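PDB 5I2A: diol-dehydratase from Roseburia inulinivorans, which probably acts as a B12-independent glycyl radical lyase that dehydrates 1,2-propanediol. Local coordinates for residues D325-R330 and A339-F344; K585-N590 and A708-R713. One frame throughout, in Å; residues are numbered along the deposited sequence.

Interaction 1. Residues D325-R330 and A339-F344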
loop_
_atom_site.group_PDB
_atom_site.type_symbol
_atom_site.label_atom_id
_atom_site.label_comp_id
_atom_site.label_asym_id
_atom_site.label_seq_id
_atom_site.Cartn_x
_atom_site.Cartn_y
_atom_site.Cartn_z
ATOM N N ASP A 325 35.726 -5.973 3.027
ATOM C CA ASP A 325 35.646 -4.702 3.759
ATOM C C ASP A 325 34.215 -4.423 4.248
ATOM O O ASP A 325 34.009 -3.762 5.263
ATOM C CB ASP A 325 36.130 -3.548 2.877
ATOM C CG ASP A 325 36.416 -2.273 3.668
ATOM O OD1 ASP A 325 36.617 -2.339 4.897
ATOM O OD2 ASP A 325 36.448 -1.202 3.040
ATOM N N LEU A 326 33.227 -4.927 3.517
ATOM C CA LEU A 326 31.825 -4.720 3.893
ATOM C C LEU A 326 31.442 -5.665 5.035
ATOM O O LEU A 326 31.998 -6.763 5.155
ATOM C CB LEU A 326 30.914 -4.918 2.673
ATOM C CG LEU A 326 31.199 -4.000 1.476
ATOM C CD1 LEU A 326 30.231 -4.278 0.340
ATOM C CD2 LEU A 326 31.144 -2.532 1.894
ATOM N N ASN A 327 30.533 -5.227 5.901
ATOM C CA ASN A 327 30.138 -6.022 7.062
ATOM C C ASN A 327 28.705 -5.663 7.479
ATOM O O ASN A 327 28.087 -4.764 6.908
ATOM C CB ASN A 327 31.133 -5.802 8.227
ATOM C CG ASN A 327 31.191 -6.980 9.226
ATOM O OD1 ASN A 327 30.323 -7.855 9.259
ATOM N ND2 ASN A 327 32.232 -6.978 10.061
ATOM N N LYS A 328 28.191 -6.363 8.481
ATOM C CA LYS A 328 26.820 -6.207 8.920
ATOM C C LYS A 328 26.680 -6.677 10.360
ATOM O O LYS A 328 27.076 -7.787 10.690
ATOM C CB LYS A 328 25.877 -7.008 8.004
ATOM C CG LYS A 328 24.402 -7.043 8.410
ATOM C CD LYS A 328 23.619 -7.891 7.359
ATOM C CE LYS A 328 22.126 -8.104 7.691
ATOM N NZ LYS A 328 21.445 -8.867 6.558
ATOM N N CYS A 329 26.092 -5.854 11.217
ATOM C CA CYS A 329 25.902 -6.293 12.598
ATOM C C CYS A 329 24.490 -6.819 12.797
ATOM O O CYS A 329 23.524 -6.131 12.503
ATOM C CB CYS A 329 26.193 -5.153 13.590
ATOM S SG CYS A 329 25.931 -5.638 15.319
ATOM N N ARG A 330 24.386 -8.049 13.282
ATOM C CA ARG A 330 23.102 -8.682 13.565
ATOM C C ARG A 330 22.955 -8.828 15.072
ATOM O O ARG A 330 23.958 -8.916 15.765
ATOM C CB ARG A 330 22.998 -10.059 12.887
ATOM C CG ARG A 330 23.302 -10.052 11.385
ATOM C CD ARG A 330 23.310 -11.462 10.772
ATOM N NE ARG A 330 23.627 -11.403 9.346
ATOM C CZ ARG A 330 24.864 -11.331 8.857
ATOM N NH1 ARG A 330 25.915 -11.313 9.684
ATOM N NH2 ARG A 330 25.058 -11.257 7.546
ATOM N N ALA A 339 27.282 -16.767 11.719
ATOM C CA ALA A 339 28.498 -16.382 12.450
ATOM C C ALA A 339 29.702 -16.276 11.520
ATOM O O ALA A 339 29.811 -17.035 10.572
ATOM C CB ALA A 339 28.780 -17.375 13.554
ATOM N N GLY A 340 30.604 -15.343 11.804
ATOM C CA GLY A 340 31.840 -15.226 11.039
ATOM C C GLY A 340 31.900 -13.980 10.168
ATOM O O GLY A 340 32.738 -13.881 9.293
ATOM N N TYR A 341 30.996 -13.038 10.414
ATOM C CA TYR A 341 30.960 -11.763 9.690
ATOM C C TYR A 341 30.698 -11.885 8.180
ATOM O O TYR A 341 30.979 -10.955 7.446
ATOM C CB TYR A 341 32.271 -10.992 9.884
ATOM C CG TYR A 341 32.626 -10.646 11.318
ATOM C CD1 TYR A 341 31.923 -9.681 12.011
ATOM C CD2 TYR A 341 33.696 -11.266 11.954
ATOM C CE1 TYR A 341 32.256 -9.342 13.313
ATOM C CE2 TYR A 341 34.052 -10.930 13.255
ATOM C CZ TYR A 341 33.330 -9.965 13.929
ATOM O OH TYR A 341 33.668 -9.640 15.211
ATOM N N SER A 342 30.183 -13.021 7.713
ATOM C CA SER A 342 29.945 -13.189 6.286
ATOM C C SER A 342 28.790 -12.312 5.780
ATOM O O SER A 342 27.841 -12.004 6.517
ATOM C CB SER A 342 29.649 -14.657 5.939
ATOM O OG SER A 342 29.673 -14.827 4.527
ATOM N N LEU A 343 28.896 -11.922 4.515
ATOM C CA LEU A 343 27.808 -11.303 3.768
ATOM C C LEU A 343 27.341 -12.248 2.650
ATOM O O LEU A 343 26.499 -11.877 1.830
ATOM C CB LEU A 343 28.253 -9.947 3.189
ATOM C CG LEU A 343 28.414 -8.847 4.251
ATOM C CD1 LEU A 343 28.896 -7.530 3.634
ATOM C CD2 LEU A 343 27.095 -8.640 4.960
ATOM N N PHE A 344 27.921 -13.453 2.628
ATOM C CA PHE A 344 27.523 -14.518 1.708
ATOM C C PHE A 344 27.458 -14.026 0.261
ATOM O O PHE A 344 26.457 -14.210 -0.428
ATOM C CB PHE A 344 26.167 -15.098 2.152
ATOM C CG PHE A 344 26.114 -15.387 3.629
ATOM C CD1 PHE A 344 26.564 -16.601 4.126
ATOM C CD2 PHE A 344 25.695 -14.407 4.529
ATOM C CE1 PHE A 344 26.559 -16.851 5.500
ATOM C CE2 PHE A 344 25.690 -14.653 5.905
ATOM C CZ PHE A 344 26.107 -15.873 6.388
HETATM O O HOH W 1 32.497 -8.641 7.063
HETATM O O HOH W 2 28.273 -9.956 8.733
#

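Interaction 2. Residues K585-N590 and A708-R713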
loop_
_atom_site.group_PDB
_atom_site.type_symbol
_atom_site.label_atom_id
_atom_site.label_comp_id
_atom_site.label_asym_id
_atom_site.label_seq_id
_atom_site.Cartn_x
_atom_site.Cartn_y
_atom_site.Cartn_z
ATOM N N LYS A 585 10.514 -41.195 28.108
ATOM C CA LYS A 585 11.028 -40.773 29.388
ATOM C C LYS A 585 12.564 -40.669 29.331
ATOM O O LYS A 585 13.149 -39.738 29.882
ATOM C CB LYS A 585 10.525 -41.747 30.463
ATOM C CG LYS A 585 10.951 -41.473 31.882
ATOM C CD LYS A 585 10.535 -40.127 32.446
ATOM C CE LYS A 585 10.698 -40.140 33.964
ATOM N NZ LYS A 585 12.113 -40.467 34.340
ATOM N N ALA A 586 13.216 -41.582 28.616
ATOM C CA ALA A 586 14.668 -41.488 28.434
ATOM C C ALA A 586 15.060 -40.166 27.758
ATOM O O ALA A 586 16.033 -39.522 28.150
ATOM C CB ALA A 586 15.192 -42.679 27.620
ATOM N N LEU A 587 14.291 -39.762 26.751
ATOM C CA LEU A 587 14.547 -38.497 26.068
ATOM C C LEU A 587 14.402 -37.316 27.027
ATOM O O LEU A 587 15.257 -36.426 27.062
ATOM C CB LEU A 587 13.607 -38.332 24.861
ATOM C CG LEU A 587 13.816 -39.354 23.732
ATOM C CD1 LEU A 587 12.728 -39.220 22.677
ATOM C CD2 LEU A 587 15.190 -39.211 23.077
ATOM N N GLU A 588 13.333 -37.318 27.819
ATOM C CA GLU A 588 13.113 -36.256 28.786
ATOM C C GLU A 588 14.289 -36.125 29.746
ATOM O O GLU A 588 14.663 -35.019 30.119
ATOM C CB GLU A 588 11.824 -36.505 29.573
ATOM C CG GLU A 588 10.553 -36.356 28.752
ATOM C CD GLU A 588 9.310 -36.816 29.505
ATOM O OE1 GLU A 588 9.459 -37.467 30.559
ATOM O OE2 GLU A 588 8.189 -36.519 29.044
ATOM N N MET A 589 14.877 -37.260 30.117
ATOM C CA MET A 589 15.981 -37.304 31.074
ATOM C C MET A 589 17.374 -37.326 30.420
ATOM O O MET A 589 18.372 -37.669 31.074
ATOM C CB MET A 589 15.823 -38.531 31.984
ATOM C CG MET A 589 14.570 -38.519 32.840
ATOM S SD MET A 589 14.583 -37.108 33.950
ATOM C CE MET A 589 16.195 -37.246 34.685
ATOM N N ASN A 590 17.445 -36.957 29.142
ATOM C CA ASN A 590 18.720 -36.896 28.421
ATOM C C ASN A 590 19.518 -38.197 28.541
ATOM O O ASN A 590 20.729 -38.177 28.727
ATOM C CB ASN A 590 19.563 -35.722 28.923
ATOM C CG ASN A 590 20.675 -35.345 27.960
ATOM O OD1 ASN A 590 20.572 -35.581 26.758
ATOM N ND2 ASN A 590 21.748 -34.752 28.488
ATOM N N ALA A 708 16.770 -33.920 23.659
ATOM C CA ALA A 708 17.383 -35.150 23.168
ATOM C C ALA A 708 16.488 -35.833 22.136
ATOM O O ALA A 708 15.264 -35.791 22.247
ATOM C CB ALA A 708 17.665 -36.092 24.318
ATOM N N THR A 709 17.093 -36.477 21.145
ATOM C CA THR A 709 16.309 -37.137 20.103
ATOM C C THR A 709 16.643 -38.632 20.007
ATOM O O THR A 709 17.708 -39.055 20.444
ATOM C CB THR A 709 16.521 -36.436 18.740
ATOM O OG1 THR A 709 17.912 -36.163 18.550
ATOM C CG2 THR A 709 15.756 -35.115 18.731
ATOM N N PRO A 710 15.714 -39.435 19.461
ATOM C CA PRO A 710 15.854 -40.895 19.418
ATOM C C PRO A 710 17.006 -41.405 18.556
ATOM O O PRO A 710 17.254 -42.609 18.578
ATOM C CB PRO A 710 14.519 -41.363 18.818
ATOM C CG PRO A 710 13.575 -40.278 19.049
ATOM C CD PRO A 710 14.370 -39.011 19.027
ATOM N N ASP A 711 17.670 -40.526 17.807
ATOM C CA ASP A 711 18.864 -40.912 17.056
ATOM C C ASP A 711 20.041 -41.100 18.007
ATOM O O ASP A 711 21.069 -41.652 17.621
ATOM C CB ASP A 711 19.199 -39.873 15.963
ATOM C CG ASP A 711 19.462 -38.473 16.522
ATOM O OD1 ASP A 711 19.003 -38.172 17.644
ATOM O OD2 ASP A 711 20.119 -37.669 15.830
ATOM N N GLY A 712 19.886 -40.649 19.251
ATOM C CA GLY A 712 20.944 -40.780 20.253
ATOM C C GLY A 712 21.642 -39.470 20.579
ATOM O O GLY A 712 22.518 -39.389 21.452
ATOM N N ARG A 713 21.247 -38.432 19.858
ATOM C CA ARG A 713 21.766 -37.099 20.067
ATOM C C ARG A 713 21.339 -36.587 21.450
ATOM O O ARG A 713 20.183 -36.714 21.822
ATOM C CB ARG A 713 21.258 -36.185 18.949
ATOM C CG ARG A 713 21.690 -34.753 19.036
ATOM C CD ARG A 713 20.996 -33.845 17.994
ATOM N NE ARG A 713 20.751 -32.582 18.667
ATOM C CZ ARG A 713 19.706 -32.370 19.456
ATOM N NH1 ARG A 713 18.779 -33.312 19.605
ATOM N NH2 ARG A 713 19.589 -31.223 20.095
HETATM O O HOH W 3 15.577 -33.756 26.391
#

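Interaction 1. Residues D325-R330 and A339-F344
Asn327 holds its CG anti to the backbone N (chi1 -155°), which carries the amide to Tyr341, while Arg330 runs extended from CG to NE and brings its guanidinium to the carbonyl of Ser342. The Asn327 amide approaches the phenol ring obliquely near CD1, ND2 lying 3.3 Å from Tyr341 CD1, with the two planes 80° apart. That ND2 also bonds to Arg83 O, and Asn327 OD1 accepts from the N of Lys328 at 2.7 Å, so both ends of the amide are held. The Tyr341 hydroxyl is bonded to Pro110 O. Arg330 NH2 donates to Ser342 O at 3.1 Å, nearly along the C=O axis. The same NH2 lies at the edge of the Phe344 ring. Lys328 CG sits over one guanidinium face. Leu343 supplies the apolar part. Its CD1 presses on Leu326 CB at 3.4 Å, tighter than usual for two carbons, and its CD2 touches Lys328 CB at 3.7 Å. Water 1 donates to Leu326 O and Tyr341 O. Water 2 accepts from Arg330 NH1 and lies within hydrogen-bonding distance of Asn327 OD1 and Ser342 O. An alanine in place of Asn327 would probably leave Arg83 O and the Lys328 N without their side-chain mate and open a gap beside the Tyr341 ring. The two loops flank helix 332-335 and lie deep in the chain, where Ala339 O bonds to Tyr818, next to the predicted radical site Gly817. The chemistry implies a buried join in which a guanidinium and waters bond backbone carbonyls of two loops.

Interaction 2. Residues K585-N590 and A708-R713
Leu587, in the last turn of helix 580-588, comes closest to the loop at Ala708, with 5.3 Å between their CA atoms, and the loop then folds into a type I beta turn from Thr709 to Gly712. Leu587 points at that loop and carries most of the contact. Its CG lies anti to the carbonyl carbon (chi1 -65°), which turns both methyls onto the loop. CD2 rests on the backbone, 3.4 Å from Thr709 C, and also meets Ala708 O. CD1 reaches the proline ring, 3.9 Å from Pro710 CG, and the two side chains cross at about a right angle. Phe466 of helix 459-467 touches both Leu587 and Pro710. The methyl of Ala708 faces the helix end. Its CB is 3.7 Å from Leu587 O and 3.8 Å from Asn590 OD1. The main polar partner of that OD1 is the N of Ala715, further along the same loop. No direct hydrogen bond joins the two segments. Water 3 links them instead, donating to Leu587 O at 2.8 Å and accepting from Ala708 N at 3.0 Å. At the end of the turn, Asp711 OD1 takes the N of Arg713 from above the carboxylate plane, an Asx turn. Arg713 NH1 bonds to Thr709 OG1, with the oxygen in the guanidinium plane. At the backbone angles of Gly712 a CB would run into the carbonyl O of Asp711, which calls for glycine. Asn590, at positive phi, is the C-prime residue of the Schellman motif that ends the helix, with Tyr591 N bonded to Ala586 O and Asn590 N to Leu587 O. The contact is thus a helix C-terminus, closed by a Schellman motif, packed against a beta turn braced by an Asx turn.

Overall arrangement
Interaction 1 closes along the chain before interaction 2 opens. They share no element and do not touch; their centres are about 35 Å apart and their nearest atoms about 18 Å. Interaction 1 is nearer the core, its centre about 10 Å from the centre of the chain, and joins two loops on either side of one short helix. The centre of interaction 2 lies about 30 Å from the centre of the chain. It is still largely buried, though Leu587 and Asn590 are partly exposed, and joins parts of the chain 118 residues apart. In 325-330 with 339-344 a direct guanidinium bond crosses between the segments, helped by two waters. In 585-590 with 708-713 apolar contact dominates, and a single water makes the polar link.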